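Local atomic coordinates of scyllo-inositol 2-dehydrogenase (NADP(+)) IolW (Bacillus subtilis subsp. subtilis, PDB entry 3GDO), a protein that catalyses the reversible NADPH-dependent reduction of scyllo-inosose to scyllo-inositol and cannot use NADH in place of NADPH. Residues Met98-Lys109 / Ala323-Glu334; Met192-Val200 / Ser339-Leu348. One frame throughout, in Å; residues are numbered along the deposited sequence.

Interaction 1: Met98-Lys109 / Ala323-Glu334; sequences MTATAEEGETLK and AEEGINVIRIIE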
loop_
_atom_site.group_PDB
_atom_site.type_symbol
_atom_site.label_atom_id
_atom_site.label_comp_id
_atom_site.label_asym_id
_atom_site.label_seq_id
_atom_site.Cartn_x
_atom_site.Cartn_y
_atom_site.Cartn_z
ATOM N N MET B 98 -0.656 8.642 -23.931
ATOM C CA MET B 98 -0.147 9.189 -25.206
ATOM C C MET B 98 -0.148 8.144 -26.348
ATOM O O MET B 98 -0.853 8.319 -27.337
ATOM C CB MET B 98 1.248 9.799 -24.967
ATOM C CG MET B 98 1.888 10.538 -26.146
ATOM S SD MET B 98 3.590 11.037 -25.718
ATOM C CE MET B 98 3.879 11.961 -27.255
ATOM N N THR B 99 0.629 7.074 -26.202
ATOM C CA THR B 99 0.647 5.959 -27.173
ATOM C C THR B 99 0.869 4.649 -26.410
ATOM O O THR B 99 1.103 4.686 -25.211
ATOM C CB THR B 99 1.819 6.093 -28.170
ATOM O OG1 THR B 99 3.017 6.370 -27.442
ATOM C CG2 THR B 99 1.564 7.216 -29.187
ATOM N N ALA B 100 0.870 3.504 -27.094
ATOM C CA ALA B 100 1.226 2.248 -26.442
ATOM C C ALA B 100 2.728 2.112 -26.112
ATOM O O ALA B 100 3.100 1.478 -25.119
ATOM C CB ALA B 100 0.738 1.045 -27.275
ATOM N N THR B 101 3.599 2.685 -26.955
ATOM C CA THR B 101 5.045 2.536 -26.743
ATOM C C THR B 101 5.713 3.893 -26.693
ATOM O O THR B 101 5.218 4.878 -27.283
ATOM C CB THR B 101 5.772 1.649 -27.834
ATOM O OG1 THR B 101 5.647 2.261 -29.114
ATOM C CG2 THR B 101 5.201 0.213 -27.914
ATOM N N ALA B 102 6.844 3.940 -25.999
ATOM C CA ALA B 102 7.627 5.160 -25.882
ATOM C C ALA B 102 8.195 5.599 -27.256
ATOM O O ALA B 102 8.259 6.791 -27.551
ATOM C CB ALA B 102 8.747 4.957 -24.862
ATOM N N GLU B 103 8.594 4.610 -28.059
ATOM C CA GLU B 103 9.144 4.763 -29.428
ATOM C C GLU B 103 8.159 5.469 -30.368
ATOM O O GLU B 103 8.538 6.359 -31.144
ATOM C CB GLU B 103 9.504 3.356 -29.986
ATOM C CG GLU B 103 10.728 3.269 -30.920
ATOM C CD GLU B 103 11.274 1.805 -31.106
ATOM O OE1 GLU B 103 11.617 1.397 -32.250
ATOM O OE2 GLU B 103 11.378 1.058 -30.105
ATOM N N GLU B 104 6.885 5.105 -30.283
ATOM C CA GLU B 104 5.845 5.792 -31.041
ATOM C C GLU B 104 5.716 7.235 -30.591
ATOM O O GLU B 104 5.599 8.144 -31.416
ATOM C CB GLU B 104 4.497 5.098 -30.895
ATOM C CG GLU B 104 4.484 3.682 -31.395
ATOM C CD GLU B 104 3.208 2.959 -30.984
ATOM O OE1 GLU B 104 3.030 2.655 -29.788
ATOM O OE2 GLU B 104 2.383 2.694 -31.865
ATOM N N GLY B 105 5.723 7.446 -29.280
ATOM C CA GLY B 105 5.707 8.788 -28.726
ATOM C C GLY B 105 6.885 9.672 -29.140
ATOM O O GLY B 105 6.688 10.876 -29.412
ATOM N N GLU B 106 8.105 9.109 -29.162
ATOM C CA GLU B 106 9.323 9.878 -29.566
ATOM C C GLU B 106 9.209 10.309 -31.035
ATOM O O GLU B 106 9.516 11.463 -31.376
ATOM C CB GLU B 106 10.635 9.099 -29.351
ATOM C CG GLU B 106 11.016 8.807 -27.881
ATOM C CD GLU B 106 11.725 9.969 -27.149
ATOM O OE1 GLU B 106 11.811 11.114 -27.676
ATOM O OE2 GLU B 106 12.209 9.721 -26.007
ATOM N N THR B 107 8.726 9.386 -31.870
ATOM C CA THR B 107 8.485 9.649 -33.287
ATOM C C THR B 107 7.578 10.846 -33.482
ATOM O O THR B 107 7.879 11.702 -34.324
ATOM C CB THR B 107 7.949 8.423 -34.014
ATOM O OG1 THR B 107 8.895 7.371 -33.845
ATOM C CG2 THR B 107 7.780 8.679 -35.535
ATOM N N LEU B 108 6.497 10.933 -32.696
ATOM C CA LEU B 108 5.597 12.083 -32.824
ATOM C C LEU B 108 6.284 13.327 -32.365
ATOM O O LEU B 108 6.111 14.392 -32.969
ATOM C CB LEU B 108 4.262 11.907 -32.063
ATOM C CG LEU B 108 3.390 10.710 -32.443
ATOM C CD1 LEU B 108 2.168 10.543 -31.465
ATOM C CD2 LEU B 108 2.928 10.772 -33.895
ATOM N N LYS B 109 7.050 13.215 -31.281
ATOM C CA LYS B 109 7.736 14.384 -30.752
ATOM C C LYS B 109 8.730 14.948 -31.788
ATOM O O LYS B 109 8.861 16.152 -31.931
ATOM C CB LYS B 109 8.486 14.080 -29.444
ATOM C CG LYS B 109 8.918 15.345 -28.700
ATOM C CD LYS B 109 9.746 15.006 -27.470
ATOM C CE LYS B 109 11.179 14.626 -27.842
ATOM N NZ LYS B 109 11.966 15.900 -27.987
ATOM N N ALA B 323 5.413 16.896 -24.588
ATOM C CA ALA B 323 5.465 15.608 -25.225
ATOM C C ALA B 323 6.405 14.676 -24.480
ATOM O O ALA B 323 6.075 13.494 -24.305
ATOM C CB ALA B 323 5.866 15.726 -26.709
ATOM N N GLU B 324 7.560 15.211 -24.077
ATOM C CA GLU B 324 8.554 14.514 -23.252
ATOM C C GLU B 324 7.964 13.932 -21.955
ATOM O O GLU B 324 8.252 12.792 -21.609
ATOM C CB GLU B 324 9.690 15.484 -22.863
ATOM C CG GLU B 324 10.974 14.814 -22.381
ATOM C CD GLU B 324 11.369 13.557 -23.205
ATOM O OE1 GLU B 324 11.421 13.587 -24.488
ATOM O OE2 GLU B 324 11.595 12.507 -22.556
ATOM N N GLU B 325 7.200 14.747 -21.230
ATOM C CA GLU B 325 6.555 14.285 -20.003
ATOM C C GLU B 325 5.543 13.160 -20.323
ATOM O O GLU B 325 5.548 12.130 -19.659
ATOM C CB GLU B 325 5.902 15.451 -19.268
ATOM C CG GLU B 325 6.916 16.457 -18.703
ATOM C CD GLU B 325 6.229 17.771 -18.396
ATOM O OE1 GLU B 325 5.016 17.903 -18.724
ATOM O OE2 GLU B 325 6.869 18.669 -17.830
ATOM N N GLY B 326 4.764 13.332 -21.399
ATOM C CA GLY B 326 3.879 12.283 -21.907
ATOM C C GLY B 326 4.630 10.999 -22.194
ATOM O O GLY B 326 4.228 9.910 -21.762
ATOM N N ILE B 327 5.739 11.104 -22.926
ATOM C CA ILE B 327 6.525 9.915 -23.263
ATOM C C ILE B 327 7.069 9.271 -21.964
ATOM O O ILE B 327 7.186 8.044 -21.875
ATOM C CB ILE B 327 7.723 10.277 -24.206
ATOM C CG1 ILE B 327 7.236 10.592 -25.634
ATOM C CG2 ILE B 327 8.749 9.179 -24.243
ATOM C CD1 ILE B 327 8.315 11.364 -26.486
ATOM N N ASN B 328 7.427 10.089 -20.977
ATOM C CA ASN B 328 8.007 9.505 -19.763
ATOM C C ASN B 328 7.047 8.560 -19.016
ATOM O O ASN B 328 7.478 7.551 -18.441
ATOM C CB ASN B 328 8.588 10.569 -18.823
ATOM C CG ASN B 328 9.972 11.015 -19.257
ATOM O OD1 ASN B 328 10.669 10.289 -19.945
ATOM N ND2 ASN B 328 10.343 12.235 -18.895
ATOM N N VAL B 329 5.764 8.893 -19.076
ATOM C CA VAL B 329 4.670 8.060 -18.505
ATOM C C VAL B 329 4.644 6.711 -19.169
ATOM O O VAL B 329 4.577 5.664 -18.497
ATOM C CB VAL B 329 3.309 8.733 -18.688
ATOM C CG1 VAL B 329 2.156 7.840 -18.143
ATOM C CG2 VAL B 329 3.328 10.042 -17.984
ATOM N N ILE B 330 4.717 6.735 -20.493
ATOM C CA ILE B 330 4.745 5.502 -21.272
ATOM C C ILE B 330 5.975 4.694 -20.969
ATOM O O ILE B 330 5.908 3.494 -20.878
ATOM C CB ILE B 330 4.634 5.774 -22.803
ATOM C CG1 ILE B 330 3.374 6.604 -23.117
ATOM C CG2 ILE B 330 4.611 4.476 -23.574
ATOM C CD1 ILE B 330 2.060 6.118 -22.368
ATOM N N ARG B 331 7.103 5.366 -20.779
ATOM C CA ARG B 331 8.341 4.707 -20.382
ATOM C C ARG B 331 8.176 3.949 -19.055
ATOM O O ARG B 331 8.677 2.828 -18.897
ATOM C CB ARG B 331 9.469 5.741 -20.233
ATOM C CG ARG B 331 10.064 6.197 -21.570
ATOM C CD ARG B 331 11.546 6.534 -21.431
ATOM N NE ARG B 331 11.731 7.966 -21.598
ATOM C CZ ARG B 331 11.930 8.555 -22.778
ATOM N NH1 ARG B 331 11.978 7.816 -23.891
ATOM N NH2 ARG B 331 12.069 9.885 -22.846
ATOM N N ILE B 332 7.475 4.567 -18.098
ATOM C CA ILE B 332 7.285 3.900 -16.804
ATOM C C ILE B 332 6.345 2.735 -16.991
ATOM O O ILE B 332 6.573 1.679 -16.407
ATOM C CB ILE B 332 6.688 4.841 -15.727
ATOM C CG1 ILE B 332 7.669 5.957 -15.413
ATOM C CG2 ILE B 332 6.304 4.030 -14.405
ATOM C CD1 ILE B 332 9.004 5.459 -14.903
ATOM N N ILE B 333 5.294 2.926 -17.806
ATOM C CA ILE B 333 4.317 1.855 -18.065
ATOM C C ILE B 333 4.984 0.620 -18.711
ATOM O O ILE B 333 4.759 -0.501 -18.262
ATOM C CB ILE B 333 3.115 2.364 -18.881
ATOM C CG1 ILE B 333 2.243 3.269 -18.000
ATOM C CG2 ILE B 333 2.269 1.248 -19.362
ATOM C CD1 ILE B 333 1.166 3.940 -18.778
ATOM N N GLU B 334 5.856 0.835 -19.704
ATOM C CA GLU B 334 6.544 -0.282 -20.384
ATOM C C GLU B 334 7.507 -1.008 -19.482
ATOM O O GLU B 334 7.614 -2.239 -19.534
ATOM C CB GLU B 334 7.278 0.197 -21.669
ATOM C CG GLU B 334 6.330 0.451 -22.858
ATOM C CD GLU B 334 7.071 0.731 -24.214
ATOM O OE1 GLU B 334 7.032 -0.137 -25.118
ATOM O OE2 GLU B 334 7.680 1.812 -24.372
HETATM O O HOH W 1 1.128 9.875 -21.508
#
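The guanidinium of Arg331 carries Ile327 CG2 on one face, displaced toward the rim, and meets the carboxylate of Glu106 at its edge. Both end nitrogens grip a single oxygen: Arg331 NH1 lies 2.9 Å from Glu106 OE2, which offers its anti lone pair, while the bond from NH2 runs nearly along the C-O axis. The two planes stand 33° apart. Within its own helix Arg331 NH2 also bridges to Glu324 OE2, and NE donates to Asn328 OD1, which probably fixes the rotation of the group. The arginine thus lies in a network with Glu106 and Glu324, where it probably offsets the closeness of the two carboxylates. A third carboxylate, that of Glu334, takes the N-H of Ala102 from above its plane, with Ala102 N 2.8 Å from Glu334 OE2 and the bond nearly straight.

These bonds join the first two turns of helix 102-115, in the Rossmann-fold region, to helix 323-342 of the C-terminal alpha/beta region; the two segments run antiparallel (169°) with axes 8.9 Å apart. Packing is knobs-into-holes: Ala102 sits among Ile327, Ile330, Arg331 and Glu334, and Ile327 among Ala102, Gly105, Glu106 and Lys109. Gly105 brings its backbone close, Ile327 CD1 lying 3.4 Å from Gly105 O. With CG anti to the backbone N (chi1 -174°) and the chain extended, Met98 lays SD alongside helix 323-342, 3.5 Å from Ile327 N. Thr101 and Glu104 form a capping box, its two backbone N-H bonds weak, and a water links Met98 N to Gly326 O.

Interaction 2: Met192-Val200 / Ser339-Leu348; sequences MPKAVTANV and SSKEKRTIML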
loop_
_atom_site.group_PDB
_atom_site.type_symbol
_atom_site.label_atom_id
_atom_site.label_comp_id
_atom_site.label_asym_id
_atom_site.label_seq_id
_atom_site.Cartn_x
_atom_site.Cartn_y
_atom_site.Cartn_z
ATOM N N MET B 192 12.174 11.486 -12.790
ATOM C CA MET B 192 12.239 10.087 -13.119
ATOM C C MET B 192 12.887 9.308 -11.983
ATOM O O MET B 192 13.855 9.796 -11.369
ATOM C CB MET B 192 13.031 9.865 -14.428
ATOM C CG MET B 192 12.237 10.178 -15.752
ATOM S SD MET B 192 10.730 9.184 -16.018
ATOM C CE MET B 192 11.389 7.840 -16.933
ATOM N N PRO B 193 12.376 8.078 -11.716
ATOM C CA PRO B 193 12.965 7.201 -10.712
ATOM C C PRO B 193 14.188 6.474 -11.273
ATOM O O PRO B 193 14.474 6.553 -12.458
ATOM C CB PRO B 193 11.840 6.187 -10.436
ATOM C CG PRO B 193 11.135 6.067 -11.756
ATOM C CD PRO B 193 11.184 7.469 -12.353
ATOM N N LYS B 194 14.904 5.734 -10.446
ATOM C CA LYS B 194 15.999 4.983 -11.018
ATOM C C LYS B 194 15.643 3.551 -11.359
ATOM O O LYS B 194 16.399 2.891 -12.065
ATOM C CB LYS B 194 17.259 5.067 -10.189
ATOM C CG LYS B 194 17.129 4.849 -8.719
ATOM C CD LYS B 194 18.474 5.271 -8.111
ATOM C CE LYS B 194 18.476 5.282 -6.586
ATOM N NZ LYS B 194 18.586 3.893 -6.048
ATOM N N ALA B 195 14.480 3.082 -10.893
ATOM C CA ALA B 195 14.059 1.740 -11.220
ATOM C C ALA B 195 12.567 1.591 -10.994
ATOM O O ALA B 195 11.947 2.440 -10.324
ATOM C CB ALA B 195 14.862 0.711 -10.423
ATOM N N VAL B 196 11.992 0.547 -11.595
ATOM C CA VAL B 196 10.562 0.252 -11.456
ATOM C C VAL B 196 10.469 -1.227 -11.149
ATOM O O VAL B 196 11.118 -2.048 -11.821
ATOM C CB VAL B 196 9.789 0.546 -12.774
ATOM C CG1 VAL B 196 8.296 0.129 -12.696
ATOM C CG2 VAL B 196 9.918 2.011 -13.176
ATOM N N THR B 197 9.688 -1.579 -10.130
ATOM C CA THR B 197 9.409 -2.989 -9.828
ATOM C C THR B 197 7.876 -3.129 -9.862
ATOM O O THR B 197 7.154 -2.321 -9.252
ATOM C CB THR B 197 10.035 -3.396 -8.484
ATOM O OG1 THR B 197 11.444 -3.097 -8.487
ATOM C CG2 THR B 197 9.832 -4.926 -8.178
ATOM N N ALA B 198 7.343 -4.115 -10.574
ATOM C CA ALA B 198 5.883 -4.098 -10.753
ATOM C C ALA B 198 5.277 -5.478 -10.890
ATOM O O ALA B 198 5.925 -6.414 -11.359
ATOM C CB ALA B 198 5.516 -3.233 -11.977
ATOM N N ASN B 199 4.002 -5.567 -10.508
ATOM C CA ASN B 199 3.168 -6.702 -10.831
ATOM C C ASN B 199 1.954 -6.151 -11.578
ATOM O O ASN B 199 1.251 -5.236 -11.102
ATOM C CB ASN B 199 2.783 -7.477 -9.559
ATOM C CG ASN B 199 1.962 -8.736 -9.855
ATOM O OD1 ASN B 199 2.222 -9.450 -10.840
ATOM N ND2 ASN B 199 0.948 -9.005 -9.017
ATOM N N VAL B 200 1.716 -6.677 -12.770
ATOM C CA VAL B 200 0.632 -6.173 -13.601
ATOM C C VAL B 200 -0.120 -7.436 -14.068
ATOM O O VAL B 200 0.488 -8.345 -14.651
ATOM C CB VAL B 200 1.203 -5.279 -14.764
ATOM C CG1 VAL B 200 0.142 -4.784 -15.685
ATOM C CG2 VAL B 200 1.981 -4.057 -14.193
ATOM N N SER B 339 8.953 -5.413 -15.997
ATOM C CA SER B 339 9.232 -5.886 -14.631
ATOM C C SER B 339 8.350 -7.084 -14.280
ATOM O O SER B 339 8.831 -8.124 -13.809
ATOM C CB SER B 339 9.049 -4.752 -13.614
ATOM O OG SER B 339 9.128 -5.274 -12.275
ATOM N N SER B 340 7.055 -6.946 -14.579
ATOM C CA SER B 340 6.060 -7.966 -14.292
ATOM C C SER B 340 6.327 -9.235 -15.081
ATOM O O SER B 340 6.342 -10.332 -14.537
ATOM C CB SER B 340 4.662 -7.432 -14.625
ATOM O OG SER B 340 3.698 -8.267 -14.049
ATOM N N LYS B 341 6.577 -9.069 -16.367
ATOM C CA LYS B 341 6.896 -10.212 -17.229
ATOM C C LYS B 341 8.192 -10.921 -16.873
ATOM O O LYS B 341 8.229 -12.150 -16.797
ATOM C CB LYS B 341 6.892 -9.759 -18.701
ATOM C CG LYS B 341 6.797 -10.919 -19.746
ATOM C CD LYS B 341 6.246 -10.351 -21.102
ATOM C CE LYS B 341 6.026 -11.439 -22.161
ATOM N NZ LYS B 341 7.272 -12.237 -22.359
ATOM N N GLU B 342 9.255 -10.170 -16.609
ATOM C CA GLU B 342 10.544 -10.815 -16.296
ATOM C C GLU B 342 10.722 -11.139 -14.803
ATOM O O GLU B 342 11.744 -11.722 -14.400
ATOM C CB GLU B 342 11.719 -9.950 -16.771
ATOM C CG GLU B 342 11.797 -9.742 -18.291
ATOM C CD GLU B 342 11.720 -11.043 -19.100
ATOM O OE1 GLU B 342 12.421 -12.036 -18.781
ATOM O OE2 GLU B 342 10.958 -11.070 -20.096
ATOM N N LYS B 343 9.754 -10.700 -13.985
ATOM C CA LYS B 343 9.819 -10.914 -12.557
ATOM C C LYS B 343 11.066 -10.354 -11.945
ATOM O O LYS B 343 11.676 -11.017 -11.114
ATOM C CB LYS B 343 9.815 -12.401 -12.228
ATOM C CG LYS B 343 8.653 -13.193 -12.758
ATOM C CD LYS B 343 7.451 -12.899 -11.949
ATOM C CE LYS B 343 6.312 -13.883 -12.252
ATOM N NZ LYS B 343 5.066 -13.250 -11.701
ATOM N N ARG B 344 11.452 -9.145 -12.317
ATOM C CA ARG B 344 12.629 -8.539 -11.730
ATOM C C ARG B 344 12.495 -7.045 -11.764
ATOM O O ARG B 344 11.638 -6.500 -12.469
ATOM C CB ARG B 344 13.923 -8.981 -12.486
ATOM C CG ARG B 344 14.030 -8.504 -13.980
ATOM C CD ARG B 344 15.387 -8.932 -14.676
ATOM N NE ARG B 344 15.499 -8.341 -16.018
ATOM C CZ ARG B 344 15.967 -7.106 -16.261
ATOM N NH1 ARG B 344 16.394 -6.312 -15.268
ATOM N NH2 ARG B 344 15.993 -6.647 -17.499
ATOM N N THR B 345 13.363 -6.363 -11.038
ATOM C CA THR B 345 13.383 -4.906 -11.086
ATOM C C THR B 345 13.989 -4.449 -12.425
ATOM O O THR B 345 14.985 -5.020 -12.887
ATOM C CB THR B 345 14.135 -4.387 -9.891
ATOM O OG1 THR B 345 13.372 -4.749 -8.721
ATOM C CG2 THR B 345 14.310 -2.885 -9.947
ATOM N N ILE B 346 13.334 -3.497 -13.084
ATOM C CA ILE B 346 13.853 -2.915 -14.338
ATOM C C ILE B 346 14.450 -1.562 -14.017
ATOM O O ILE B 346 13.732 -0.630 -13.614
ATOM C CB ILE B 346 12.751 -2.763 -15.416
ATOM C CG1 ILE B 346 12.142 -4.112 -15.750
ATOM C CG2 ILE B 346 13.304 -2.147 -16.751
ATOM C CD1 ILE B 346 13.130 -5.190 -16.061
ATOM N N MET B 347 15.770 -1.459 -14.174
ATOM C CA MET B 347 16.476 -0.195 -13.948
ATOM C C MET B 347 16.388 0.721 -15.180
ATOM O O MET B 347 16.239 0.231 -16.290
ATOM C CB MET B 347 17.930 -0.464 -13.527
ATOM C CG MET B 347 18.330 0.321 -12.277
ATOM S SD MET B 347 19.275 -0.636 -11.051
ATOM C CE MET B 347 19.281 0.550 -9.691
ATOM N N LEU B 348 16.461 2.039 -14.981
ATOM C CA LEU B 348 16.279 3.022 -16.075
ATOM C C LEU B 348 17.404 4.033 -16.198
ATOM O O LEU B 348 17.698 4.738 -15.232
ATOM C CB LEU B 348 15.000 3.832 -15.861
ATOM C CG LEU B 348 13.650 3.183 -15.590
ATOM C CD1 LEU B 348 12.632 4.291 -15.456
ATOM C CD2 LEU B 348 13.285 2.233 -16.712
HETATM O O HOH W 2 4.535 -10.557 -12.062
#
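This contact is an antiparallel beta pairing at the margin of the mixed sheet of the C-terminal alpha/beta domain of this Gfo/Idh/MocA-family enzyme, combined with the seating of a helix end on the same strand: strand 346-347 forms the outermost strand within this chain, beside strand 195-201, and the last turn of helix 323-342 lies against Ala198-Val200. The evidence for the pairing is its backbone bonds. Val196 and Ile346 make a hydrogen-bonded pair, each N donating to the other's O at 2.9 Å, Ala195 and Met347 form the neighbouring non-hydrogen-bonded pair, and Leu348 N donates to Lys194 O.

Beyond the pairing, serine hydroxyls take over the backbone N-H groups of strand 195-201. Ser339 OG, swung anti to its own backbone N (chi1 171°), lies 2.7 Å from Ala198 N and in turn donates to Arg344 O, tying the strand to the turn after the helix. An alanine here would lose both bonds and is likely to leave the Ala198 N-H and the Arg344 carbonyl without this shared partner. One residue on, Ser340 OG accepts from Val200 N at 2.8 Å.

On the apolar side, Leu348 CD1 rests 4.0 Å from Met192 CE, the two side chains crossing at about a right angle, and also approaches Val196 CG2. Thr197 packs on Thr197 of the second subunit, and backbone hydrogen bonds from Lys343 and Thr345 reach that subunit as well, which places this margin at the dimer interface. Beside it Thr197 OG1 and Thr345 OG1 share a hydrogen bond of 2.5 Å.

Helix 323-342 is common to both contacts: its first twelve residues serve interaction 1, and its final turn, with the strand that follows, serves interaction 2. Their centres are about 17 Å apart. Along the chain the segments alternate, 98-109, 192-200, 323-334, 339-348, so this one helix reaches back first to the Rossmann-fold region and then to the mixed sheet of the C-terminal region. The two contacts also touch directly, since Ile332 CD1 packs 3.8 Å from Pro193 CG and 3.9 Å from Leu348 CD1. Together they form a continuous connection from the Rossmann-fold region to the sheet margin where the second subunit packs.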